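Local coordinates for protein nucleoporin NUP82 (Chaetomium thermophilum, PDB 5CWW) that probably serves as a structural component of the nuclear pore complex and a docking partner for transport factors, this chain being its N-terminal beta-propeller part, at residues 501-506 against 510-515; 274-277 against 281-284; 5-10 against 551-556; 69-74 against 147-152. One frame throughout, in Å; residues are numbered along the deposited sequence.

Interaction 1: 501-506 against 510-515; sequences SFYVTH and ITYISL
Phe502 and Ile513 face each other as a hydrogen-bonded antiparallel pair, and so do Val504 and Thr511. Each pair closes two backbone bonds; Phe502 N reaches Ile513 O at 2.9 Å, while Ile513 N meets Phe502 O nearly along the C=O axis. In the non-hydrogen-bonded pairs between and beyond them, the CA-H of Tyr503 makes a contact to Thr511 O and that of Ser501 to Ile513 O.

Apolar contacts fill the face carrying Phe502, Val504 and Ile513. Phe502 takes the tight rotamer with CG between its backbone N and carbonyl carbon (chi1 51°), which swings the ring over its neighbour: Ile513 CB sits above one ring face, 4.1 Å from the centroid, and Ile513 CG2 touches Phe502 CZ at 3.6 Å. Leu515 CG closes the ring's edge at CE1. The branched Val504 and Ile513, well suited to extended chains, meet through Val504 CG2 and Ile513 CD1 at 3.7 Å. Strand 427-432 covers this face, bringing Cys429 and Leu431.

On the face of Ser501, Tyr503 and Tyr512, contacts are aromatic and polar. Tyr503 CE1 arrives in the plane of the Tyr512 ring, 3.3 Å from Tyr512 CD1, with the two ring planes inclined at 56°. Tyr512 OH and Ser501 OG lie 2.8 Å apart in a hydrogen bond; serine is short enough to leave room for the tyrosine hydroxyl. Ser514 OG adds only a weak bond to Ser501, its stronger partner being Thr516.

This is a beta hairpin forming the two middle strands of a four-stranded antiparallel sheet, as in a blade of a beta-propeller.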
loop_
_atom_site.group_PDB
_atom_site.type_symbol
_atom_site.label_atom_id
_atom_site.label_comp_id
_atom_site.label_asym_id
_atom_site.label_seq_id
_atom_site.Cartn_x
_atom_site.Cartn_y
_atom_site.Cartn_z
ATOM N N SER B 501 -10.668 13.828 9.430
ATOM C CA SER B 501 -10.029 13.590 10.715
ATOM C C SER B 501 -9.504 12.163 10.741
ATOM O O SER B 501 -10.049 11.286 10.075
ATOM C CB SER B 501 -11.009 13.829 11.866
ATOM O OG SER B 501 -11.362 15.199 11.956
ATOM N N PHE B 502 -8.443 11.931 11.503
ATOM C CA PHE B 502 -7.859 10.597 11.604
ATOM C C PHE B 502 -6.927 10.517 12.806
ATOM O O PHE B 502 -6.633 11.535 13.441
ATOM C CB PHE B 502 -7.106 10.230 10.317
ATOM C CG PHE B 502 -6.126 11.274 9.863
ATOM C CD1 PHE B 502 -6.541 12.346 9.090
ATOM C CD2 PHE B 502 -4.784 11.175 10.198
ATOM C CE1 PHE B 502 -5.639 13.305 8.667
ATOM C CE2 PHE B 502 -3.878 12.128 9.778
ATOM C CZ PHE B 502 -4.307 13.197 9.012
ATOM N N TYR B 503 -6.477 9.305 13.118
ATOM C CA TYR B 503 -5.658 9.069 14.301
ATOM C C TYR B 503 -4.292 8.486 13.963
ATOM O O TYR B 503 -4.115 7.844 12.933
ATOM C CB TYR B 503 -6.388 8.137 15.262
ATOM C CG TYR B 503 -7.750 8.650 15.635
ATOM C CD1 TYR B 503 -7.906 9.546 16.679
ATOM C CD2 TYR B 503 -8.883 8.243 14.943
ATOM C CE1 TYR B 503 -9.146 10.028 17.022
ATOM C CE2 TYR B 503 -10.135 8.720 15.284
ATOM C CZ TYR B 503 -10.259 9.613 16.327
ATOM O OH TYR B 503 -11.497 10.098 16.678
ATOM N N VAL B 504 -3.334 8.732 14.851
ATOM C CA VAL B 504 -2.017 8.117 14.780
ATOM C C VAL B 504 -1.775 7.346 16.071
ATOM O O VAL B 504 -1.772 7.930 17.157
ATOM C CB VAL B 504 -0.903 9.165 14.568
ATOM C CG1 VAL B 504 0.485 8.534 14.675
ATOM C CG2 VAL B 504 -1.071 9.843 13.222
ATOM N N THR B 505 -1.583 6.036 15.944
ATOM C CA THR B 505 -1.327 5.170 17.090
ATOM C C THR B 505 0.124 4.711 17.093
ATOM O O THR B 505 0.672 4.334 16.059
ATOM C CB THR B 505 -2.251 3.936 17.094
ATOM O OG1 THR B 505 -3.620 4.357 17.080
ATOM C CG2 THR B 505 -2.002 3.077 18.331
ATOM N N HIS B 506 0.727 4.730 18.274
ATOM C CA HIS B 506 2.134 4.393 18.453
ATOM C C HIS B 506 2.287 3.914 19.893
ATOM O O HIS B 506 1.498 4.311 20.752
ATOM C CB HIS B 506 3.015 5.614 18.160
ATOM C CG HIS B 506 4.484 5.329 18.169
ATOM N ND1 HIS B 506 5.257 5.433 19.305
ATOM C CD2 HIS B 506 5.327 4.958 17.175
ATOM C CE1 HIS B 506 6.509 5.130 19.014
ATOM N NE2 HIS B 506 6.579 4.839 17.728
ATOM N N ILE B 510 -1.451 7.919 21.518
ATOM C CA ILE B 510 -2.387 8.118 20.415
ATOM C C ILE B 510 -2.622 9.609 20.184
ATOM O O ILE B 510 -2.710 10.384 21.137
ATOM C CB ILE B 510 -3.739 7.421 20.686
ATOM C CG1 ILE B 510 -3.516 5.938 21.000
ATOM C CG2 ILE B 510 -4.673 7.581 19.487
ATOM C CD1 ILE B 510 -4.763 5.198 21.445
ATOM N N THR B 511 -2.732 9.996 18.916
ATOM C CA THR B 511 -2.934 11.392 18.538
ATOM C C THR B 511 -4.112 11.566 17.586
ATOM O O THR B 511 -4.248 10.830 16.612
ATOM C CB THR B 511 -1.672 11.978 17.870
ATOM O OG1 THR B 511 -0.565 11.886 18.774
ATOM C CG2 THR B 511 -1.880 13.442 17.486
ATOM N N TYR B 512 -4.951 12.555 17.880
ATOM C CA TYR B 512 -6.045 12.950 16.999
ATOM C C TYR B 512 -5.584 14.067 16.069
ATOM O O TYR B 512 -4.895 14.988 16.497
ATOM C CB TYR B 512 -7.257 13.415 17.815
ATOM C CG TYR B 512 -8.355 14.058 16.993
ATOM C CD1 TYR B 512 -9.301 13.284 16.335
ATOM C CD2 TYR B 512 -8.449 15.439 16.880
ATOM C CE1 TYR B 512 -10.308 13.865 15.585
ATOM C CE2 TYR B 512 -9.453 16.029 16.131
ATOM C CZ TYR B 512 -10.379 15.236 15.485
ATOM O OH TYR B 512 -11.383 15.809 14.739
ATOM N N ILE B 513 -5.956 13.968 14.796
ATOM C CA ILE B 513 -5.583 14.962 13.795
ATOM C C ILE B 513 -6.809 15.320 12.967
ATOM O O ILE B 513 -7.620 14.449 12.654
ATOM C CB ILE B 513 -4.468 14.444 12.850
ATOM C CG1 ILE B 513 -3.197 14.116 13.640
ATOM C CG2 ILE B 513 -4.161 15.469 11.762
ATOM C CD1 ILE B 513 -2.178 13.309 12.856
ATOM N N SER B 514 -6.940 16.596 12.611
ATOM C CA SER B 514 -8.019 17.029 11.731
ATOM C C SER B 514 -7.582 18.112 10.754
ATOM O O SER B 514 -6.860 19.039 11.120
ATOM C CB SER B 514 -9.199 17.543 12.539
ATOM O OG SER B 514 -10.153 18.118 11.666
ATOM N N LEU B 515 -8.047 17.989 9.514
ATOM C CA LEU B 515 -7.715 18.936 8.456
ATOM C C LEU B 515 -8.840 19.938 8.215
ATOM O O LEU B 515 -8.730 20.802 7.347
ATOM C CB LEU B 515 -7.401 18.186 7.160
ATOM C CG LEU B 515 -6.425 17.019 7.318
ATOM C CD1 LEU B 515 -6.121 16.386 5.967
ATOM C CD2 LEU B 515 -5.144 17.467 8.005
#

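Interaction 2: 274-277 against 281-284; sequences LAMT and VYAL
Leu274 N donates to Tyr282 O across 2.8 Å, in a nearly straight bond with an N-H...O angle of 164°. The return bond, from Tyr282 N to Leu274 O, is 2.9 Å long and equally straight. Leu274 O also receives a weaker contact from the CA-H of Val281, with Val281 CA 3.3 Å from Leu274 O. Together the two bonds make Leu274 and Tyr282 a hydrogen-bonded antiparallel pair, next to the non-hydrogen-bonded pair of Ala275 and Val281.

The side chains divide accordingly between the faces. Small Ala275 and branched Val281 share one, where Val281 CG1 brushes Leu274 O at 3.6 Å. On the other lie Leu274 and Tyr282, which meet only distantly through their CB atoms, and the main contact there is made by Met276. Its chain bends at chi2 (-66°), turning back across the ring of Tyr282 at about a right angle. The terminal Met276 CE comes to 3.5 Å from Tyr282 CD1, and Met276 CG rests 3.8 Å from Tyr282 CE1. A flexible, unbranched methionine suits this place because it can fold onto an aromatic side chain. Cut back to an alanine, Met276 would probably leave the CD1-CE1 side of the Tyr282 ring without this cover and a gap beside it.

Around the hairpin, Met276 also packs on Met252 and Val254, while Tyr282 meets Pro372 and a basic side chain of another protein chain in the assembly. Helix 221-225 supplies Leu221 against Leu274 and Leu284, strand 389-395 packs against Ala275 and Val281, and strand 254-258 flanks strand 272-276 within the four-stranded antiparallel sheet.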
loop_
_atom_site.group_PDB
_atom_site.type_symbol
_atom_site.label_atom_id
_atom_site.label_comp_id
_atom_site.label_asym_id
_atom_site.label_seq_id
_atom_site.Cartn_x
_atom_site.Cartn_y
_atom_site.Cartn_z
ATOM N N LEU B 274 0.589 3.452 -2.623
ATOM C CA LEU B 274 1.569 2.662 -1.884
ATOM C C LEU B 274 2.685 3.516 -1.306
ATOM O O LEU B 274 3.131 4.483 -1.929
ATOM C CB LEU B 274 2.184 1.593 -2.782
ATOM C CG LEU B 274 1.223 0.589 -3.418
ATOM C CD1 LEU B 274 0.852 1.021 -4.834
ATOM C CD2 LEU B 274 1.836 -0.799 -3.413
ATOM N N ALA B 275 3.145 3.125 -0.122
ATOM C CA ALA B 275 4.272 3.772 0.529
ATOM C C ALA B 275 5.358 2.749 0.832
ATOM O O ALA B 275 5.103 1.726 1.468
ATOM C CB ALA B 275 3.823 4.469 1.804
ATOM N N MET B 276 6.567 3.041 0.363
ATOM C CA MET B 276 7.725 2.188 0.580
ATOM C C MET B 276 8.473 2.631 1.829
ATOM O O MET B 276 8.458 3.810 2.178
ATOM C CB MET B 276 8.660 2.241 -0.630
ATOM C CG MET B 276 7.966 2.014 -1.965
ATOM S SD MET B 276 7.289 0.348 -2.134
ATOM C CE MET B 276 6.565 0.451 -3.766
ATOM N N THR B 277 9.135 1.691 2.497
ATOM C CA THR B 277 9.929 2.021 3.674
ATOM C C THR B 277 11.117 2.899 3.288
ATOM O O THR B 277 11.712 3.558 4.136
ATOM C CB THR B 277 10.446 0.758 4.393
ATOM O OG1 THR B 277 11.217 -0.037 3.483
ATOM C CG2 THR B 277 9.288 -0.068 4.930
ATOM N N VAL B 281 6.653 7.052 -2.670
ATOM C CA VAL B 281 5.214 6.867 -2.777
ATOM C C VAL B 281 4.871 6.569 -4.229
ATOM O O VAL B 281 5.428 7.178 -5.141
ATOM C CB VAL B 281 4.440 8.121 -2.294
ATOM C CG1 VAL B 281 2.949 7.988 -2.562
ATOM C CG2 VAL B 281 4.696 8.368 -0.813
ATOM N N TYR B 282 3.948 5.634 -4.430
ATOM C CA TYR B 282 3.523 5.235 -5.764
ATOM C C TYR B 282 2.004 5.189 -5.857
ATOM O O TYR B 282 1.316 5.075 -4.843
ATOM C CB TYR B 282 4.093 3.860 -6.123
ATOM C CG TYR B 282 5.591 3.826 -6.309
ATOM C CD1 TYR B 282 6.438 3.611 -5.231
ATOM C CD2 TYR B 282 6.157 3.988 -7.565
ATOM C CE1 TYR B 282 7.808 3.569 -5.399
ATOM C CE2 TYR B 282 7.524 3.950 -7.742
ATOM C CZ TYR B 282 8.345 3.738 -6.657
ATOM O OH TYR B 282 9.708 3.696 -6.831
ATOM N N ALA B 283 1.491 5.257 -7.080
ATOM C CA ALA B 283 0.060 5.130 -7.321
ATOM C C ALA B 283 -0.204 4.260 -8.544
ATOM O O ALA B 283 0.529 4.323 -9.529
ATOM C CB ALA B 283 -0.576 6.502 -7.496
ATOM N N LEU B 284 -1.250 3.444 -8.460
ATOM C CA LEU B 284 -1.705 2.617 -9.574
ATOM C C LEU B 284 -3.139 2.970 -9.924
ATOM O O LEU B 284 -4.025 2.855 -9.080
ATOM C CB LEU B 284 -1.637 1.132 -9.222
ATOM C CG LEU B 284 -0.360 0.325 -9.428
ATOM C CD1 LEU B 284 -0.633 -1.102 -8.981
ATOM C CD2 LEU B 284 0.110 0.349 -10.876
#

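Interaction 3: 5-10 against 551-556; sequences KSFAPA and RIFTQT
The Phe7 ring receives the edge of the Phe553 ring over the centre of one face: Phe553 CE1 stands 3.6 Å above its plane and 3.7 Å from Phe7 CG. Relative to Phe553, the partner lies at the edge, in its own plane. This is a T-shaped stack, with centroids 5.0 Å apart and planes at 85°. The rim atom Phe553 CD1 joins in, 3.8 Å from Phe7 CD2.

With CG trans to its own backbone N (chi1 174°), Phe553 extends the ring out from its strand toward the N-terminal segment. The strand is irregular here, since Ile552 and Phe553 both face Ile510 in a classic beta bulge. Phe553 is buried against Ile586, Leu588 and Leu562, whereas Phe7 is the exposed partner, its backbone bonded to Ala587 of strand 585-589. The N-terminal segment thus runs beside the C-terminal strand, consistent with the ring closure of a beta-propeller.

A serine in place of Phe553 would probably leave the Phe7 face without its edge partner and open a gap beside Ile586 and Leu588.

Across these two segments the chemistry is wholly aromatic: partly positive ring hydrogens meet a pi face, an attraction that favours the perpendicular setting and suits two phenylalanines without polar partners.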
loop_
_atom_site.group_PDB
_atom_site.type_symbol
_atom_site.label_atom_id
_atom_site.label_comp_id
_atom_site.label_asym_id
_atom_site.label_seq_id
_atom_site.Cartn_x
_atom_site.Cartn_y
_atom_site.Cartn_z
ATOM N N LYS B 5 -6.355 4.269 38.515
ATOM C CA LYS B 5 -6.563 5.156 37.378
ATOM C C LYS B 5 -6.412 4.395 36.066
ATOM O O LYS B 5 -5.304 4.241 35.552
ATOM C CB LYS B 5 -5.577 6.326 37.425
ATOM C CG LYS B 5 -5.797 7.275 38.592
ATOM C CD LYS B 5 -4.580 8.155 38.833
ATOM C CE LYS B 5 -4.836 9.168 39.938
ATOM N NZ LYS B 5 -3.606 9.923 40.302
ATOM N N SER B 6 -7.535 3.921 35.531
ATOM C CA SER B 6 -7.552 3.235 34.244
ATOM C C SER B 6 -8.001 4.196 33.148
ATOM O O SER B 6 -8.467 5.298 33.436
ATOM C CB SER B 6 -8.473 2.015 34.291
ATOM O OG SER B 6 -9.812 2.397 34.557
ATOM N N PHE B 7 -7.861 3.769 31.896
ATOM C CA PHE B 7 -8.219 4.600 30.752
ATOM C C PHE B 7 -9.406 4.011 29.994
ATOM O O PHE B 7 -9.432 4.003 28.766
ATOM C CB PHE B 7 -7.017 4.759 29.822
ATOM C CG PHE B 7 -5.843 5.437 30.469
ATOM C CD1 PHE B 7 -4.880 4.698 31.136
ATOM C CD2 PHE B 7 -5.711 6.815 30.423
ATOM C CE1 PHE B 7 -3.802 5.320 31.737
ATOM C CE2 PHE B 7 -4.636 7.443 31.022
ATOM C CZ PHE B 7 -3.681 6.694 31.681
ATOM N N ALA B 8 -10.388 3.528 30.745
ATOM C CA ALA B 8 -11.603 2.961 30.171
ATOM C C ALA B 8 -12.704 2.957 31.228
ATOM O O ALA B 8 -12.412 2.999 32.422
ATOM C CB ALA B 8 -11.343 1.554 29.651
ATOM N N PRO B 9 -13.976 2.914 30.799
ATOM C CA PRO B 9 -15.066 2.900 31.781
ATOM C C PRO B 9 -15.088 1.615 32.601
ATOM O O PRO B 9 -14.408 0.651 32.249
ATOM C CB PRO B 9 -16.323 3.026 30.914
ATOM C CG PRO B 9 -15.919 2.520 29.578
ATOM C CD PRO B 9 -14.481 2.906 29.415
ATOM N N ALA B 10 -15.863 1.608 33.679
ATOM C CA ALA B 10 -15.889 0.482 34.607
ATOM C C ALA B 10 -16.360 -0.808 33.943
ATOM O O ALA B 10 -15.953 -1.898 34.343
ATOM C CB ALA B 10 -16.776 0.810 35.796
ATOM N N ARG B 551 -2.884 15.300 21.473
ATOM C CA ARG B 551 -2.661 13.988 22.053
ATOM C C ARG B 551 -3.763 13.652 23.044
ATOM O O ARG B 551 -4.074 14.439 23.937
ATOM C CB ARG B 551 -1.304 13.916 22.744
ATOM C CG ARG B 551 -1.050 12.561 23.369
ATOM C CD ARG B 551 0.418 12.311 23.619
ATOM N NE ARG B 551 1.218 12.370 22.402
ATOM C CZ ARG B 551 2.477 11.952 22.326
ATOM N NH1 ARG B 551 3.139 12.045 21.186
ATOM N NH2 ARG B 551 3.072 11.435 23.392
ATOM N N ILE B 552 -4.342 12.471 22.877
ATOM C CA ILE B 552 -5.455 12.019 23.701
ATOM C C ILE B 552 -4.989 11.040 24.771
ATOM O O ILE B 552 -5.637 10.879 25.804
ATOM C CB ILE B 552 -6.540 11.369 22.841
ATOM C CG1 ILE B 552 -5.981 10.133 22.138
ATOM C CG2 ILE B 552 -7.058 12.371 21.814
ATOM C CD1 ILE B 552 -7.021 9.326 21.465
ATOM N N PHE B 553 -3.863 10.384 24.511
ATOM C CA PHE B 553 -3.373 9.320 25.376
ATOM C C PHE B 553 -1.864 9.168 25.268
ATOM O O PHE B 553 -1.291 9.271 24.183
ATOM C CB PHE B 553 -4.045 7.992 25.023
ATOM C CG PHE B 553 -3.489 6.813 25.771
ATOM C CD1 PHE B 553 -3.853 6.574 27.084
ATOM C CD2 PHE B 553 -2.599 5.946 25.160
ATOM C CE1 PHE B 553 -3.341 5.491 27.773
ATOM C CE2 PHE B 553 -2.082 4.861 25.845
ATOM C CZ PHE B 553 -2.456 4.635 27.154
ATOM N N THR B 554 -1.233 8.924 26.412
ATOM C CA THR B 554 0.202 8.692 26.479
ATOM C C THR B 554 0.503 7.489 27.361
ATOM O O THR B 554 0.027 7.404 28.494
ATOM C CB THR B 554 0.946 9.917 27.029
ATOM O OG1 THR B 554 0.497 11.093 26.350
ATOM C CG2 THR B 554 2.449 9.765 26.841
ATOM N N GLN B 555 1.291 6.560 26.832
ATOM C CA GLN B 555 1.710 5.387 27.587
ATOM C C GLN B 555 3.029 5.696 28.289
ATOM O O GLN B 555 3.971 6.184 27.663
ATOM C CB GLN B 555 1.851 4.176 26.664
ATOM C CG GLN B 555 2.127 2.874 27.390
ATOM C CD GLN B 555 1.938 1.646 26.512
ATOM O OE1 GLN B 555 1.742 0.542 27.018
ATOM N NE2 GLN B 555 2.006 1.828 25.196
ATOM N N THR B 556 3.090 5.410 29.587
ATOM C CA THR B 556 4.242 5.774 30.410
ATOM C C THR B 556 5.059 4.564 30.851
ATOM O O THR B 556 4.533 3.639 31.471
ATOM C CB THR B 556 3.797 6.543 31.667
ATOM O OG1 THR B 556 2.874 5.745 32.418
ATOM C CG2 THR B 556 3.132 7.856 31.283
#

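Interaction 4: 69-74 against 147-152; sequences LAQLKE and HLHIQD
Gln71 meets His149 and Leu148 through its terminal amide. The contacts are loose: Gln71 NE2 stands 3.8 Å from the ring carbon His149 CE1, and Gln71 OE1 lies 4.1 Å from both His149 ND1 and Leu148 O. None is a hydrogen bond. The amide and imidazole planes are almost parallel, 3° apart, yet NE2 comes in obliquely to the ring, and the two side chains cross at about a right angle. Gln71 reaches so far because its chain is stretched beyond CG (chi2 179°), and the long glutamine side chain suits a position that must bridge from helix to loop.

In the fold, Gln71 belongs to helix 69-77, which follows strand 63-68 of the first antiparallel four-stranded sheet, while Leu148 and His149 lie in the connection, with a short 3-10 turn at Leu148, between strands 137-141 and 160-162 of the next. The contact therefore joins connecting segments of two successive sheets, consistent with neighbouring blades of a beta-propeller.

Leu148 CB also approaches Gln71 OE1, at 4.3 Å, a van der Waals contact. The buried leucine side chain rests on Trp66, Asp68 and Glu55 of the first sheet, a place that suits leucine, whereas His149 is exposed. The Leu148 backbone is hydrogen-bonded to Gly105.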
loop_
_atom_site.group_PDB
_atom_site.type_symbol
_atom_site.label_atom_id
_atom_site.label_comp_id
_atom_site.label_asym_id
_atom_site.label_seq_id
_atom_site.Cartn_x
_atom_site.Cartn_y
_atom_site.Cartn_z
ATOM N N LEU B 69 -20.361 -4.151 22.529
ATOM C CA LEU B 69 -20.128 -3.166 23.580
ATOM C C LEU B 69 -21.423 -2.710 24.244
ATOM O O LEU B 69 -21.425 -2.344 25.418
ATOM C CB LEU B 69 -19.385 -1.953 23.017
ATOM C CG LEU B 69 -17.994 -2.217 22.440
ATOM C CD1 LEU B 69 -17.396 -0.924 21.903
ATOM C CD2 LEU B 69 -17.071 -2.844 23.477
ATOM N N ALA B 70 -22.520 -2.732 23.492
ATOM C CA ALA B 70 -23.816 -2.324 24.024
ATOM C C ALA B 70 -24.275 -3.279 25.120
ATOM O O ALA B 70 -24.637 -2.852 26.216
ATOM C CB ALA B 70 -24.852 -2.257 22.912
ATOM N N GLN B 71 -24.253 -4.573 24.816
ATOM C CA GLN B 71 -24.701 -5.590 25.759
ATOM C C GLN B 71 -23.769 -5.673 26.967
ATOM O O GLN B 71 -24.226 -5.800 28.102
ATOM C CB GLN B 71 -24.797 -6.954 25.069
ATOM C CG GLN B 71 -25.681 -6.958 23.827
ATOM C CD GLN B 71 -25.733 -8.312 23.141
ATOM O OE1 GLN B 71 -25.474 -9.346 23.758
ATOM N NE2 GLN B 71 -26.065 -8.312 21.854
ATOM N N LEU B 72 -22.464 -5.600 26.720
ATOM C CA LEU B 72 -21.481 -5.656 27.799
ATOM C C LEU B 72 -21.626 -4.461 28.738
ATOM O O LEU B 72 -21.369 -4.569 29.939
ATOM C CB LEU B 72 -20.064 -5.707 27.230
ATOM C CG LEU B 72 -19.701 -6.995 26.489
ATOM C CD1 LEU B 72 -18.448 -6.792 25.650
ATOM C CD2 LEU B 72 -19.510 -8.144 27.468
ATOM N N LYS B 73 -22.038 -3.324 28.188
ATOM C CA LYS B 73 -22.311 -2.148 29.002
ATOM C C LYS B 73 -23.540 -2.401 29.870
ATOM O O LYS B 73 -23.513 -2.185 31.081
ATOM C CB LYS B 73 -22.528 -0.913 28.122
ATOM C CG LYS B 73 -22.770 0.374 28.904
ATOM C CD LYS B 73 -23.178 1.517 27.989
ATOM C CE LYS B 73 -23.529 2.766 28.785
ATOM N NZ LYS B 73 -24.132 3.830 27.936
ATOM N N GLU B 74 -24.612 -2.864 29.235
ATOM C CA GLU B 74 -25.870 -3.122 29.924
ATOM C C GLU B 74 -25.719 -4.188 31.008
ATOM O O GLU B 74 -26.344 -4.101 32.064
ATOM C CB GLU B 74 -26.944 -3.548 28.918
ATOM C CG GLU B 74 -28.309 -3.829 29.537
ATOM C CD GLU B 74 -29.350 -4.220 28.504
ATOM O OE1 GLU B 74 -29.092 -4.040 27.295
ATOM O OE2 GLU B 74 -30.427 -4.710 28.900
ATOM N N HIS B 147 -25.471 -15.319 18.025
ATOM C CA HIS B 147 -24.578 -16.192 18.783
ATOM C C HIS B 147 -23.999 -15.509 20.022
ATOM O O HIS B 147 -23.343 -16.156 20.840
ATOM C CB HIS B 147 -23.438 -16.691 17.891
ATOM C CG HIS B 147 -23.867 -17.678 16.851
ATOM N ND1 HIS B 147 -23.982 -19.027 17.110
ATOM C CD2 HIS B 147 -24.198 -17.516 15.548
ATOM C CE1 HIS B 147 -24.372 -19.653 16.013
ATOM N NE2 HIS B 147 -24.509 -18.758 15.050
ATOM N N LEU B 148 -24.236 -14.208 20.160
ATOM C CA LEU B 148 -23.762 -13.465 21.324
ATOM C C LEU B 148 -24.707 -13.605 22.520
ATOM O O LEU B 148 -24.333 -13.293 23.651
ATOM C CB LEU B 148 -23.579 -11.987 20.973
ATOM C CG LEU B 148 -22.354 -11.651 20.116
ATOM C CD1 LEU B 148 -22.415 -10.211 19.631
ATOM C CD2 LEU B 148 -21.066 -11.894 20.891
ATOM N N HIS B 149 -25.929 -14.065 22.269
ATOM C CA HIS B 149 -26.887 -14.302 23.347
ATOM C C HIS B 149 -26.629 -15.649 24.018
ATOM O O HIS B 149 -26.162 -16.592 23.379
ATOM C CB HIS B 149 -28.322 -14.254 22.817
ATOM C CG HIS B 149 -28.671 -12.970 22.130
ATOM N ND1 HIS B 149 -28.607 -11.746 22.760
ATOM C CD2 HIS B 149 -29.093 -12.720 20.867
ATOM C CE1 HIS B 149 -28.970 -10.798 21.915
ATOM N NE2 HIS B 149 -29.269 -11.363 20.760
ATOM N N ILE B 150 -26.934 -15.731 25.310
ATOM C CA ILE B 150 -26.774 -16.973 26.059
ATOM C C ILE B 150 -27.814 -17.995 25.611
ATOM O O ILE B 150 -27.598 -19.203 25.708
ATOM C CB ILE B 150 -26.903 -16.739 27.583
ATOM C CG1 ILE B 150 -25.918 -15.660 28.043
ATOM C CG2 ILE B 150 -26.657 -18.036 28.353
ATOM C CD1 ILE B 150 -26.128 -15.198 29.475
ATOM N N GLN B 151 -28.943 -17.500 25.112
ATOM C CA GLN B 151 -30.037 -18.359 24.675
ATOM C C GLN B 151 -29.624 -19.250 23.508
ATOM O O GLN B 151 -30.183 -20.330 23.315
ATOM C CB GLN B 151 -31.252 -17.518 24.280
ATOM C CG GLN B 151 -31.798 -16.650 25.402
ATOM C CD GLN B 151 -32.985 -15.813 24.967
ATOM O OE1 GLN B 151 -33.374 -15.826 23.799
ATOM N NE2 GLN B 151 -33.569 -15.079 25.908
ATOM N N ASP B 152 -28.646 -18.794 22.729
ATOM C CA ASP B 152 -28.181 -19.551 21.574
ATOM C C ASP B 152 -27.500 -20.842 22.021
ATOM O O ASP B 152 -26.485 -20.814 22.716
ATOM C CB ASP B 152 -27.221 -18.705 20.732
ATOM C CG ASP B 152 -26.984 -19.288 19.347
ATOM O OD1 ASP B 152 -26.785 -20.516 19.236
ATOM O OD2 ASP B 152 -26.999 -18.515 18.366
#

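In the fold
Along the chain, interaction 4 closes first, then interactions 2 and 1 follow in series, and all three are nested inside the long loop that interaction 3 closes between the N-terminal segment and strand 548-554. Interactions 1 and 3 share one sheet, since strands 509-514 and 548-554 are neighbours in it, and they touch where Ile510 pairs with the bulge; their centres are about 16 Å apart. Interaction 2, a hairpin of a different sheet, has its centre about 21 Å from that of interaction 1; it and interaction 4 lie on opposite sides of the chain's centre, their centres about 42 Å apart. Such a spread of hairpins, a linker contact and a contact between distant parts of the chain is consistent with a closed beta-propeller.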